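Local structure of APL1 (Anopheles gambiae, 3O6N) at residues H235-D240 and Y257-K262; L250-L255 and L274-I279; I203-E208 and R221-V226. The protein probably regulates complement-like immunity in the mosquito as the leucine-rich repeat partner of LRIM1 in a heterodimeric complex. All coordinates share one frame; numbering follows the deposited sequence.

Overall arrangement
The contacts illustrate how a leucine-rich repeat solenoid is held together. Contact 2 joins two neighbouring strands of the parallel array, contact 1 joins the asparagine-bearing turns that follow strands 230-232 and 252-254, and contact 3 joins returning loops of earlier coils. Contacts 1 and 2 alternate along the chain, centres about 14 Å apart, and meet where Leu260 CD1 packs 3.9 Å from Ile279 CG2. Contact 3 touches neither, its centre about 16 Å from that of contact 2 and 21 Å from that of contact 1. A NAG is bonded to Asn237 in contact 1; others lie about 7 Å from the Glu252 side chain in contact 2 and about 10 Å from that of Val207 in contact 3.

Contact 1: residues H235-D240 and Y257-K262; sequences HNNLTD and YNELEK. With NAG (2-acetamido-2-deoxy-beta-D-glucopyranose), chain C.
His235 and Tyr257 lay their rings over one another in an offset stack, centroids 4.0 Å apart and planes only 12° from parallel, beside one step of the asparagine ladder of a leucine-rich repeat solenoid. The two side chains point the same way; His235 CE1 sits over one ring face of Tyr257, displaced toward the rim, while Tyr257 CB rides over the imidazole. The stack runs on to His214, whose ring also stacks with that of His235.

The ladder itself is carried by Asn258. Its CG lies anti to the carbonyl carbon (chi1 -83°), which brings OD1 up to the preceding coil to accept the backbone N of Leu238 at 2.8 Å in a nearly straight bond. Asn258 ND2 meanwhile donates to Leu233 O and Leu255 O, so one buried amide ties its own turn to its neighbour's. Asn236 repeats the scheme one coil back: its ND2 donates to Leu233 O and Ala212 O, and its OD1 accepts from Ile217 N. Between the coils the backbones also pair directly, Asn236 N with Tyr257 O. Glu259 N likewise donates to Leu238 O at 2.9 Å.

The glycosylation site lies beside the ladder. Asn237 ND2 is bonded covalently to NAG C1, and the proton it keeps goes to Glu259 OE2 at 2.8 Å; the carboxylate oxygen lies close to the amide plane, an arrangement that probably helps to fix the turn of the Asn237 amide that carries the sugar. Further along, Leu260 turns its CD2 to the backbone of the preceding coil, 3.6 Å from Thr239 C. Where direct pairing of the backbones gives out, a single water bridges them, donating to Thr239 O at 3.0 Å and accepting from Glu261 N at 2.8 Å.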
loop_
_atom_site.group_PDB
_atom_site.type_symbol
_atom_site.label_atom_id
_atom_site.label_comp_id
_atom_site.label_asym_id
_atom_site.label_seq_id
_atom_site.Cartn_x
_atom_site.Cartn_y
_atom_site.Cartn_z
ATOM N N HIS A 235 -10.187 -3.077 -4.337
ATOM C CA HIS A 235 -10.172 -2.602 -5.720
ATOM C C HIS A 235 -9.315 -3.491 -6.616
ATOM O O HIS A 235 -8.300 -3.061 -7.160
ATOM C CB HIS A 235 -9.736 -1.130 -5.798
ATOM C CG HIS A 235 -10.738 -0.182 -5.215
ATOM N ND1 HIS A 235 -11.834 0.267 -5.919
ATOM C CD2 HIS A 235 -10.820 0.388 -3.989
ATOM C CE1 HIS A 235 -12.542 1.082 -5.157
ATOM N NE2 HIS A 235 -11.950 1.171 -3.980
ATOM N N ASN A 236 -9.738 -4.741 -6.748
ATOM C CA ASN A 236 -9.121 -5.678 -7.672
ATOM C C ASN A 236 -10.199 -6.524 -8.338
ATOM O O ASN A 236 -11.361 -6.114 -8.386
ATOM C CB ASN A 236 -8.060 -6.527 -6.968
ATOM C CG ASN A 236 -6.725 -5.796 -6.849
ATOM O OD1 ASN A 236 -6.078 -5.529 -7.852
ATOM N ND2 ASN A 236 -6.321 -5.463 -5.624
ATOM N N ASN A 237 -9.830 -7.691 -8.854
ATOM C CA ASN A 237 -10.797 -8.547 -9.540
ATOM C C ASN A 237 -10.825 -9.963 -8.983
ATOM O O ASN A 237 -10.954 -10.931 -9.734
ATOM C CB ASN A 237 -10.516 -8.568 -11.049
ATOM C CG ASN A 237 -10.645 -7.189 -11.687
ATOM O OD1 ASN A 237 -9.729 -6.369 -11.611
ATOM N ND2 ASN A 237 -11.787 -6.929 -12.318
ATOM N N LEU A 238 -10.718 -10.080 -7.662
ATOM C CA LEU A 238 -10.672 -11.387 -7.009
ATOM C C LEU A 238 -12.034 -12.073 -7.008
ATOM O O LEU A 238 -13.057 -11.440 -6.769
ATOM C CB LEU A 238 -10.154 -11.249 -5.577
ATOM C CG LEU A 238 -8.698 -10.780 -5.477
ATOM C CD1 LEU A 238 -8.351 -10.403 -4.044
ATOM C CD2 LEU A 238 -7.769 -11.859 -6.008
ATOM N N THR A 239 -12.033 -13.371 -7.285
ATOM C CA THR A 239 -13.267 -14.148 -7.323
ATOM C C THR A 239 -13.257 -15.297 -6.322
ATOM O O THR A 239 -14.265 -15.982 -6.149
ATOM C CB THR A 239 -13.521 -14.732 -8.718
ATOM O OG1 THR A 239 -12.415 -15.568 -9.087
ATOM C CG2 THR A 239 -13.685 -13.613 -9.739
ATOM N N ASP A 240 -12.118 -15.518 -5.673
ATOM C CA ASP A 240 -12.031 -16.565 -4.659
ATOM C C ASP A 240 -11.179 -16.126 -3.472
ATOM O O ASP A 240 -10.510 -15.092 -3.526
ATOM C CB ASP A 240 -11.492 -17.869 -5.263
ATOM C CG ASP A 240 -9.984 -17.869 -5.407
ATOM O OD1 ASP A 240 -9.409 -16.814 -5.758
ATOM O OD2 ASP A 240 -9.370 -18.928 -5.158
ATOM N N TYR A 257 -14.383 -4.102 -2.761
ATOM C CA TYR A 257 -14.328 -3.770 -4.184
ATOM C C TYR A 257 -13.622 -4.853 -5.000
ATOM O O TYR A 257 -12.674 -4.581 -5.743
ATOM C CB TYR A 257 -13.659 -2.409 -4.400
ATOM C CG TYR A 257 -14.449 -1.255 -3.825
ATOM C CD1 TYR A 257 -15.428 -0.621 -4.573
ATOM C CD2 TYR A 257 -14.219 -0.807 -2.531
ATOM C CE1 TYR A 257 -16.154 0.440 -4.050
ATOM C CE2 TYR A 257 -14.940 0.247 -1.999
ATOM C CZ TYR A 257 -15.903 0.867 -2.763
ATOM O OH TYR A 257 -16.616 1.918 -2.230
ATOM N N ASN A 258 -14.095 -6.084 -4.838
ATOM C CA ASN A 258 -13.676 -7.198 -5.672
ATOM C C ASN A 258 -14.912 -7.886 -6.249
ATOM O O ASN A 258 -15.986 -7.289 -6.286
ATOM C CB ASN A 258 -12.791 -8.170 -4.889
ATOM C CG ASN A 258 -11.333 -7.715 -4.843
ATOM O OD1 ASN A 258 -10.577 -7.947 -5.783
ATOM N ND2 ASN A 258 -10.941 -7.053 -3.752
ATOM N N GLU A 259 -14.767 -9.124 -6.706
ATOM C CA GLU A 259 -15.881 -9.818 -7.346
ATOM C C GLU A 259 -16.311 -11.067 -6.585
ATOM O O GLU A 259 -16.743 -12.050 -7.184
ATOM C CB GLU A 259 -15.520 -10.181 -8.785
ATOM C CG GLU A 259 -14.989 -9.006 -9.592
ATOM C CD GLU A 259 -14.728 -9.370 -11.039
ATOM O OE1 GLU A 259 -15.469 -10.214 -11.583
ATOM O OE2 GLU A 259 -13.780 -8.816 -11.631
ATOM N N LEU A 260 -16.200 -11.026 -5.263
ATOM C CA LEU A 260 -16.515 -12.189 -4.445
ATOM C C LEU A 260 -18.025 -12.387 -4.360
ATOM O O LEU A 260 -18.775 -11.432 -4.173
ATOM C CB LEU A 260 -15.933 -12.027 -3.041
ATOM C CG LEU A 260 -14.416 -11.850 -2.959
ATOM C CD1 LEU A 260 -13.995 -11.611 -1.517
ATOM C CD2 LEU A 260 -13.695 -13.064 -3.547
ATOM N N GLU A 261 -18.465 -13.631 -4.493
ATOM C CA GLU A 261 -19.892 -13.932 -4.486
ATOM C C GLU A 261 -20.323 -14.665 -3.227
ATOM O O GLU A 261 -21.508 -14.706 -2.900
ATOM C CB GLU A 261 -20.277 -14.733 -5.729
ATOM C CG GLU A 261 -20.062 -13.963 -7.020
ATOM C CD GLU A 261 -20.413 -14.774 -8.246
ATOM O OE1 GLU A 261 -20.888 -15.918 -8.087
ATOM O OE2 GLU A 261 -20.216 -14.264 -9.369
ATOM N N LYS A 262 -19.363 -15.253 -2.524
ATOM C CA LYS A 262 -19.657 -15.863 -1.236
ATOM C C LYS A 262 -18.450 -15.849 -0.308
ATOM O O LYS A 262 -17.305 -15.819 -0.755
ATOM C CB LYS A 262 -20.189 -17.288 -1.410
ATOM C CG LYS A 262 -19.214 -18.255 -2.049
ATOM C CD LYS A 262 -19.882 -19.598 -2.302
ATOM C CE LYS A 262 -18.950 -20.557 -3.026
ATOM N NZ LYS A 262 -19.654 -21.808 -3.431
HETATM C C1 NAG C . -11.731 -5.619 -12.916
HETATM C C2 NAG C . -12.100 -5.862 -14.379
HETATM C C3 NAG C . -12.493 -4.596 -15.139
HETATM C C4 NAG C . -13.344 -3.658 -14.297
HETATM C C5 NAG C . -12.708 -3.464 -12.929
HETATM C C6 NAG C . -13.531 -2.516 -12.064
HETATM C C7 NAG C . -11.065 -7.658 -15.645
HETATM C C8 NAG C . -9.969 -8.001 -16.614
HETATM N N2 NAG C . -10.971 -6.473 -15.050
HETATM O O3 NAG C . -13.216 -4.955 -16.296
HETATM O O4 NAG C . -13.455 -2.415 -14.954
HETATM O O5 NAG C . -12.610 -4.715 -12.283
HETATM O O6 NAG C . -14.780 -3.100 -11.765
HETATM O O7 NAG C . -11.988 -8.444 -15.432
HETATM O O HOH W 1 -16.756 -15.851 -4.521
#

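Contact 2: residues L250-L255 and L274-I279; sequences LVEVDL and LERLYI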
loop_
_atom_site.group_PDB
_atom_site.type_symbol
_atom_site.label_atom_id
_atom_site.label_comp_id
_atom_site.label_asym_id
_atom_site.label_seq_id
_atom_site.Cartn_x
_atom_site.Cartn_y
_atom_site.Cartn_z
ATOM N N LEU A 250 -2.396 -13.262 9.570
ATOM C CA LEU A 250 -3.090 -12.033 9.193
ATOM C C LEU A 250 -3.849 -11.401 10.356
ATOM O O LEU A 250 -4.528 -12.090 11.114
ATOM C CB LEU A 250 -4.052 -12.281 8.031
ATOM C CG LEU A 250 -3.463 -12.330 6.625
ATOM C CD1 LEU A 250 -4.537 -12.749 5.621
ATOM C CD2 LEU A 250 -2.871 -10.970 6.257
ATOM N N VAL A 251 -3.725 -10.086 10.485
ATOM C CA VAL A 251 -4.504 -9.329 11.461
ATOM C C VAL A 251 -5.576 -8.508 10.753
ATOM O O VAL A 251 -6.685 -8.345 11.263
ATOM C CB VAL A 251 -3.615 -8.409 12.312
ATOM C CG1 VAL A 251 -4.466 -7.435 13.133
ATOM C CG2 VAL A 251 -2.718 -9.243 13.218
ATOM N N GLU A 252 -5.238 -7.999 9.574
ATOM C CA GLU A 252 -6.196 -7.267 8.752
ATOM C C GLU A 252 -6.075 -7.650 7.284
ATOM O O GLU A 252 -4.970 -7.711 6.735
ATOM C CB GLU A 252 -6.000 -5.751 8.898
ATOM C CG GLU A 252 -6.683 -4.947 7.795
ATOM C CD GLU A 252 -6.549 -3.442 7.967
ATOM O OE1 GLU A 252 -6.252 -2.983 9.087
ATOM O OE2 GLU A 252 -6.745 -2.719 6.971
ATOM N N VAL A 253 -7.211 -7.920 6.648
ATOM C CA VAL A 253 -7.231 -8.081 5.201
ATOM C C VAL A 253 -8.403 -7.305 4.613
ATOM O O VAL A 253 -9.531 -7.370 5.122
ATOM C CB VAL A 253 -7.265 -9.571 4.770
ATOM C CG1 VAL A 253 -8.522 -10.253 5.289
ATOM C CG2 VAL A 253 -7.172 -9.686 3.257
ATOM N N ASP A 254 -8.127 -6.533 3.569
ATOM C CA ASP A 254 -9.175 -5.760 2.913
ATOM C C ASP A 254 -9.433 -6.336 1.529
ATOM O O ASP A 254 -8.576 -6.263 0.645
ATOM C CB ASP A 254 -8.787 -4.276 2.825
ATOM C CG ASP A 254 -9.949 -3.389 2.401
ATOM O OD1 ASP A 254 -10.945 -3.916 1.870
ATOM O OD2 ASP A 254 -9.861 -2.157 2.597
ATOM N N LEU A 255 -10.612 -6.930 1.366
ATOM C CA LEU A 255 -11.036 -7.534 0.110
ATOM C C LEU A 255 -12.164 -6.735 -0.541
ATOM O O LEU A 255 -12.825 -7.223 -1.455
ATOM C CB LEU A 255 -11.544 -8.959 0.367
ATOM C CG LEU A 255 -10.544 -9.900 1.045
ATOM C CD1 LEU A 255 -11.215 -11.208 1.442
ATOM C CD2 LEU A 255 -9.380 -10.156 0.124
ATOM N N LEU A 274 -6.654 -12.988 13.253
ATOM C CA LEU A 274 -7.354 -12.063 12.367
ATOM C C LEU A 274 -8.356 -11.208 13.147
ATOM O O LEU A 274 -9.226 -11.740 13.834
ATOM C CB LEU A 274 -8.068 -12.834 11.256
ATOM C CG LEU A 274 -8.821 -11.983 10.236
ATOM C CD1 LEU A 274 -7.857 -11.101 9.452
ATOM C CD2 LEU A 274 -9.622 -12.880 9.302
ATOM N N GLU A 275 -8.231 -9.886 13.041
ATOM C CA GLU A 275 -9.109 -8.970 13.776
ATOM C C GLU A 275 -10.029 -8.147 12.878
ATOM O O GLU A 275 -11.149 -7.811 13.271
ATOM C CB GLU A 275 -8.294 -8.024 14.663
ATOM C CG GLU A 275 -7.550 -8.705 15.803
ATOM C CD GLU A 275 -6.903 -7.711 16.755
ATOM O OE1 GLU A 275 -7.203 -6.501 16.656
ATOM O OE2 GLU A 275 -6.094 -8.141 17.602
ATOM N N ARG A 276 -9.559 -7.820 11.678
ATOM C CA ARG A 276 -10.305 -6.934 10.788
ATOM C C ARG A 276 -10.442 -7.514 9.380
ATOM O O ARG A 276 -9.449 -7.807 8.710
ATOM C CB ARG A 276 -9.650 -5.542 10.750
ATOM C CG ARG A 276 -9.473 -4.918 12.133
ATOM C CD ARG A 276 -8.859 -3.513 12.075
ATOM N NE ARG A 276 -7.500 -3.515 11.538
ATOM C CZ ARG A 276 -6.402 -3.723 12.260
ATOM N NH1 ARG A 276 -6.491 -3.957 13.563
ATOM N NH2 ARG A 276 -5.208 -3.699 11.678
ATOM N N LEU A 277 -11.687 -7.681 8.949
ATOM C CA LEU A 277 -11.993 -8.278 7.659
ATOM C C LEU A 277 -12.957 -7.381 6.902
ATOM O O LEU A 277 -14.128 -7.264 7.272
ATOM C CB LEU A 277 -12.614 -9.666 7.865
ATOM C CG LEU A 277 -13.089 -10.467 6.647
ATOM C CD1 LEU A 277 -11.960 -10.678 5.649
ATOM C CD2 LEU A 277 -13.665 -11.815 7.090
ATOM N N TYR A 278 -12.461 -6.740 5.849
ATOM C CA TYR A 278 -13.282 -5.836 5.054
ATOM C C TYR A 278 -13.669 -6.491 3.738
ATOM O O TYR A 278 -12.807 -6.943 2.986
ATOM C CB TYR A 278 -12.546 -4.514 4.806
ATOM C CG TYR A 278 -12.085 -3.817 6.066
ATOM C CD1 TYR A 278 -12.953 -3.011 6.802
ATOM C CD2 TYR A 278 -10.775 -3.949 6.516
ATOM C CE1 TYR A 278 -12.524 -2.360 7.954
ATOM C CE2 TYR A 278 -10.345 -3.307 7.666
ATOM C CZ TYR A 278 -11.220 -2.516 8.378
ATOM O OH TYR A 278 -10.782 -1.883 9.519
ATOM N N ILE A 279 -14.974 -6.562 3.475
ATOM C CA ILE A 279 -15.467 -7.182 2.254
ATOM C C ILE A 279 -16.610 -6.366 1.644
ATOM O O ILE A 279 -17.543 -6.926 1.067
ATOM C CB ILE A 279 -15.977 -8.633 2.519
ATOM C CG1 ILE A 279 -15.256 -9.248 3.722
ATOM C CG2 ILE A 279 -15.793 -9.497 1.283
ATOM C CD1 ILE A 279 -15.556 -10.726 3.937
#
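The guanidinium of Arg276 meets the carboxylate of Glu252 with its edge: NE and NH2 both reach a single oxygen, OE1, which lies almost in the guanidinium plane. The two flat groups stand nearly perpendicular, 88° apart, so this is a side-on grip of one atom and not a pairing of two oxygens with two nitrogens. NE comes to OE1 at 2.8 Å from 39° above the carboxylate plane, whereas NH2 uses the anti lone pair of OE1 at 2.9 Å. The bend of the arginine chain at chi3 (-64°) turns the head toward the neighbouring strand and Glu252, with NH1 4.0 Å from Val251 CG1. The other carboxylate oxygen, OE2, leans toward the phenol of Tyr278, 3.7 Å from CE2, and Tyr278 CB in turn lies against Asp254 OD1, an atom that hydrogen-bonds Ser256 OG.

These groups share one face of a parallel ribbon, the one that in leucine-rich repeat proteins lines the concave surface. Beneath them, strands 252-254 and 276-278 run side by side with axes 5.0 Å apart. Val251 O starts the pairing as a double acceptor, taking the N-H groups of Glu275 and Arg276; the bonds then pass back and forth through Val253 N to Arg276 O, Tyr278 N to Val253 O and Leu255 N to Tyr278 O. On the inner face the consensus aliphatics form the hydrophobic core of the repeat. Val253 CG1 and Leu277 CD1 are pressed to a tight 3.5 Å, and Leu274 CD1 lies 4.3 Å from the same Val253 methyl.

Strand 230-232 extends the array beyond Glu252 and Asp254, whose backbones bond to Leu231, while strand 299-301 receives Arg276, Leu277 and Tyr278 through Val299, Leu300 and Asp301.

Contact 3: residues I203-E208 and R221-V226; sequences IPIAVE and RGPVNV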
loop_
_atom_site.group_PDB
_atom_site.type_symbol
_atom_site.label_atom_id
_atom_site.label_comp_id
_atom_site.label_asym_id
_atom_site.label_seq_id
_atom_site.Cartn_x
_atom_site.Cartn_y
_atom_site.Cartn_z
ATOM N N ILE A 203 3.030 -13.535 -3.670
ATOM C CA ILE A 203 3.411 -12.997 -2.370
ATOM C C ILE A 203 4.643 -13.724 -1.841
ATOM O O ILE A 203 4.637 -14.950 -1.711
ATOM C CB ILE A 203 2.234 -13.114 -1.373
ATOM C CG1 ILE A 203 1.033 -12.314 -1.891
ATOM C CG2 ILE A 203 2.648 -12.650 0.017
ATOM C CD1 ILE A 203 -0.195 -12.370 -0.991
ATOM N N PRO A 204 5.717 -12.970 -1.550
ATOM C CA PRO A 204 6.970 -13.562 -1.072
ATOM C C PRO A 204 6.819 -14.134 0.330
ATOM O O PRO A 204 5.828 -13.866 1.006
ATOM C CB PRO A 204 7.948 -12.381 -1.079
ATOM C CG PRO A 204 7.084 -11.183 -0.924
ATOM C CD PRO A 204 5.788 -11.500 -1.620
ATOM N N ILE A 205 7.809 -14.907 0.760
ATOM C CA ILE A 205 7.677 -15.772 1.928
ATOM C C ILE A 205 7.558 -15.051 3.267
ATOM O O ILE A 205 6.938 -15.574 4.198
ATOM C CB ILE A 205 8.870 -16.761 2.018
ATOM C CG1 ILE A 205 8.636 -17.786 3.119
ATOM C CG2 ILE A 205 10.173 -16.003 2.252
ATOM C CD1 ILE A 205 7.809 -18.961 2.685
ATOM N N ALA A 206 8.140 -13.862 3.374
ATOM C CA ALA A 206 8.273 -13.235 4.686
ATOM C C ALA A 206 7.759 -11.801 4.787
ATOM O O ALA A 206 7.918 -11.164 5.827
ATOM C CB ALA A 206 9.728 -13.312 5.164
ATOM N N VAL A 207 7.141 -11.291 3.726
ATOM C CA VAL A 207 6.625 -9.923 3.767
ATOM C C VAL A 207 5.566 -9.792 4.870
ATOM O O VAL A 207 4.715 -10.667 5.040
ATOM C CB VAL A 207 6.060 -9.470 2.398
ATOM C CG1 VAL A 207 4.892 -10.355 1.970
ATOM C CG2 VAL A 207 5.624 -8.014 2.460
ATOM N N GLU A 208 5.636 -8.700 5.626
ATOM C CA GLU A 208 4.761 -8.508 6.779
ATOM C C GLU A 208 3.586 -7.586 6.465
ATOM O O GLU A 208 2.487 -7.753 6.998
ATOM C CB GLU A 208 5.554 -7.955 7.965
ATOM C CG GLU A 208 4.676 -7.537 9.130
ATOM C CD GLU A 208 5.467 -7.230 10.385
ATOM O OE1 GLU A 208 6.352 -8.033 10.739
ATOM O OE2 GLU A 208 5.201 -6.185 11.016
ATOM N N ARG A 221 -0.843 -15.991 -5.511
ATOM C CA ARG A 221 0.013 -17.177 -5.397
ATOM C C ARG A 221 1.134 -16.975 -4.378
ATOM O O ARG A 221 1.454 -15.846 -4.010
ATOM C CB ARG A 221 0.646 -17.520 -6.750
ATOM C CG ARG A 221 -0.335 -17.892 -7.845
ATOM C CD ARG A 221 0.386 -18.331 -9.118
ATOM N NE ARG A 221 1.069 -17.230 -9.798
ATOM C CZ ARG A 221 2.387 -17.041 -9.794
ATOM N NH1 ARG A 221 3.182 -17.880 -9.143
ATOM N NH2 ARG A 221 2.911 -16.009 -10.444
ATOM N N GLY A 222 1.746 -18.071 -3.943
ATOM C CA GLY A 222 2.888 -17.990 -3.050
ATOM C C GLY A 222 2.850 -18.999 -1.917
ATOM O O GLY A 222 1.804 -19.569 -1.618
ATOM N N PRO A 223 4.002 -19.207 -1.265
ATOM C CA PRO A 223 4.165 -20.182 -0.182
ATOM C C PRO A 223 3.532 -19.713 1.124
ATOM O O PRO A 223 3.260 -18.523 1.289
ATOM C CB PRO A 223 5.683 -20.253 -0.017
ATOM C CG PRO A 223 6.151 -18.892 -0.404
ATOM C CD PRO A 223 5.247 -18.467 -1.532
ATOM N N VAL A 224 3.303 -20.648 2.041
ATOM C CA VAL A 224 2.834 -20.303 3.376
ATOM C C VAL A 224 3.760 -19.259 3.991
ATOM O O VAL A 224 4.969 -19.469 4.094
ATOM C CB VAL A 224 2.748 -21.540 4.282
ATOM C CG1 VAL A 224 2.406 -21.138 5.708
ATOM C CG2 VAL A 224 1.706 -22.514 3.740
ATOM N N ASN A 225 3.176 -18.127 4.369
ATOM C CA ASN A 225 3.904 -16.992 4.928
ATOM C C ASN A 225 3.303 -16.668 6.291
ATOM O O ASN A 225 2.142 -16.264 6.384
ATOM C CB ASN A 225 3.789 -15.801 3.965
ATOM C CG ASN A 225 4.262 -14.483 4.568
ATOM O OD1 ASN A 225 4.372 -14.331 5.784
ATOM N ND2 ASN A 225 4.521 -13.510 3.706
ATOM N N VAL A 226 4.082 -16.867 7.350
ATOM C CA VAL A 226 3.565 -16.688 8.702
ATOM C C VAL A 226 3.773 -15.267 9.219
ATOM O O VAL A 226 3.329 -14.937 10.317
ATOM C CB VAL A 226 4.191 -17.686 9.702
ATOM C CG1 VAL A 226 3.902 -19.126 9.276
ATOM C CG2 VAL A 226 5.689 -17.451 9.835
HETATM O O HOH W 2 2.824 -16.215 -0.141
HETATM O O HOH W 3 7.049 -17.014 6.563
#
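The returning loops of two successive solenoid coils meet where Asn225 sets its side-chain amide against residues 204-207. With CG anti to the backbone N (chi1 168°), its amide reaches into the curl of that turn. ND2 donates to Val207 O at 3.1 Å, on a carbonyl lone pair and near the amide plane, and more weakly to Pro204 O at 3.0 Å. OD1 faces its own chain, accepting from Glu227 N in an Asx turn and also from Leu228 N. One buried amide thus satisfies backbone groups of both loops.

In the leucine-rich repeat fold such loops lead the chain back into the parallel strands, here 209-211 and 230-232, and water helps to join them where their backbones part. One water donates to Ile203 O and to Pro223 O; another donates to Ile205 O and accepts from Val226 N. At the start of the contact the backbones bond directly, Ile203 N to Arg221 O, at 2.8 Å and nearly straight. On the solvent side, Ile205 crosses Pro223 at about a right angle, its CD1 3.5 Å from the proline CG and 3.2 Å from Val224 O.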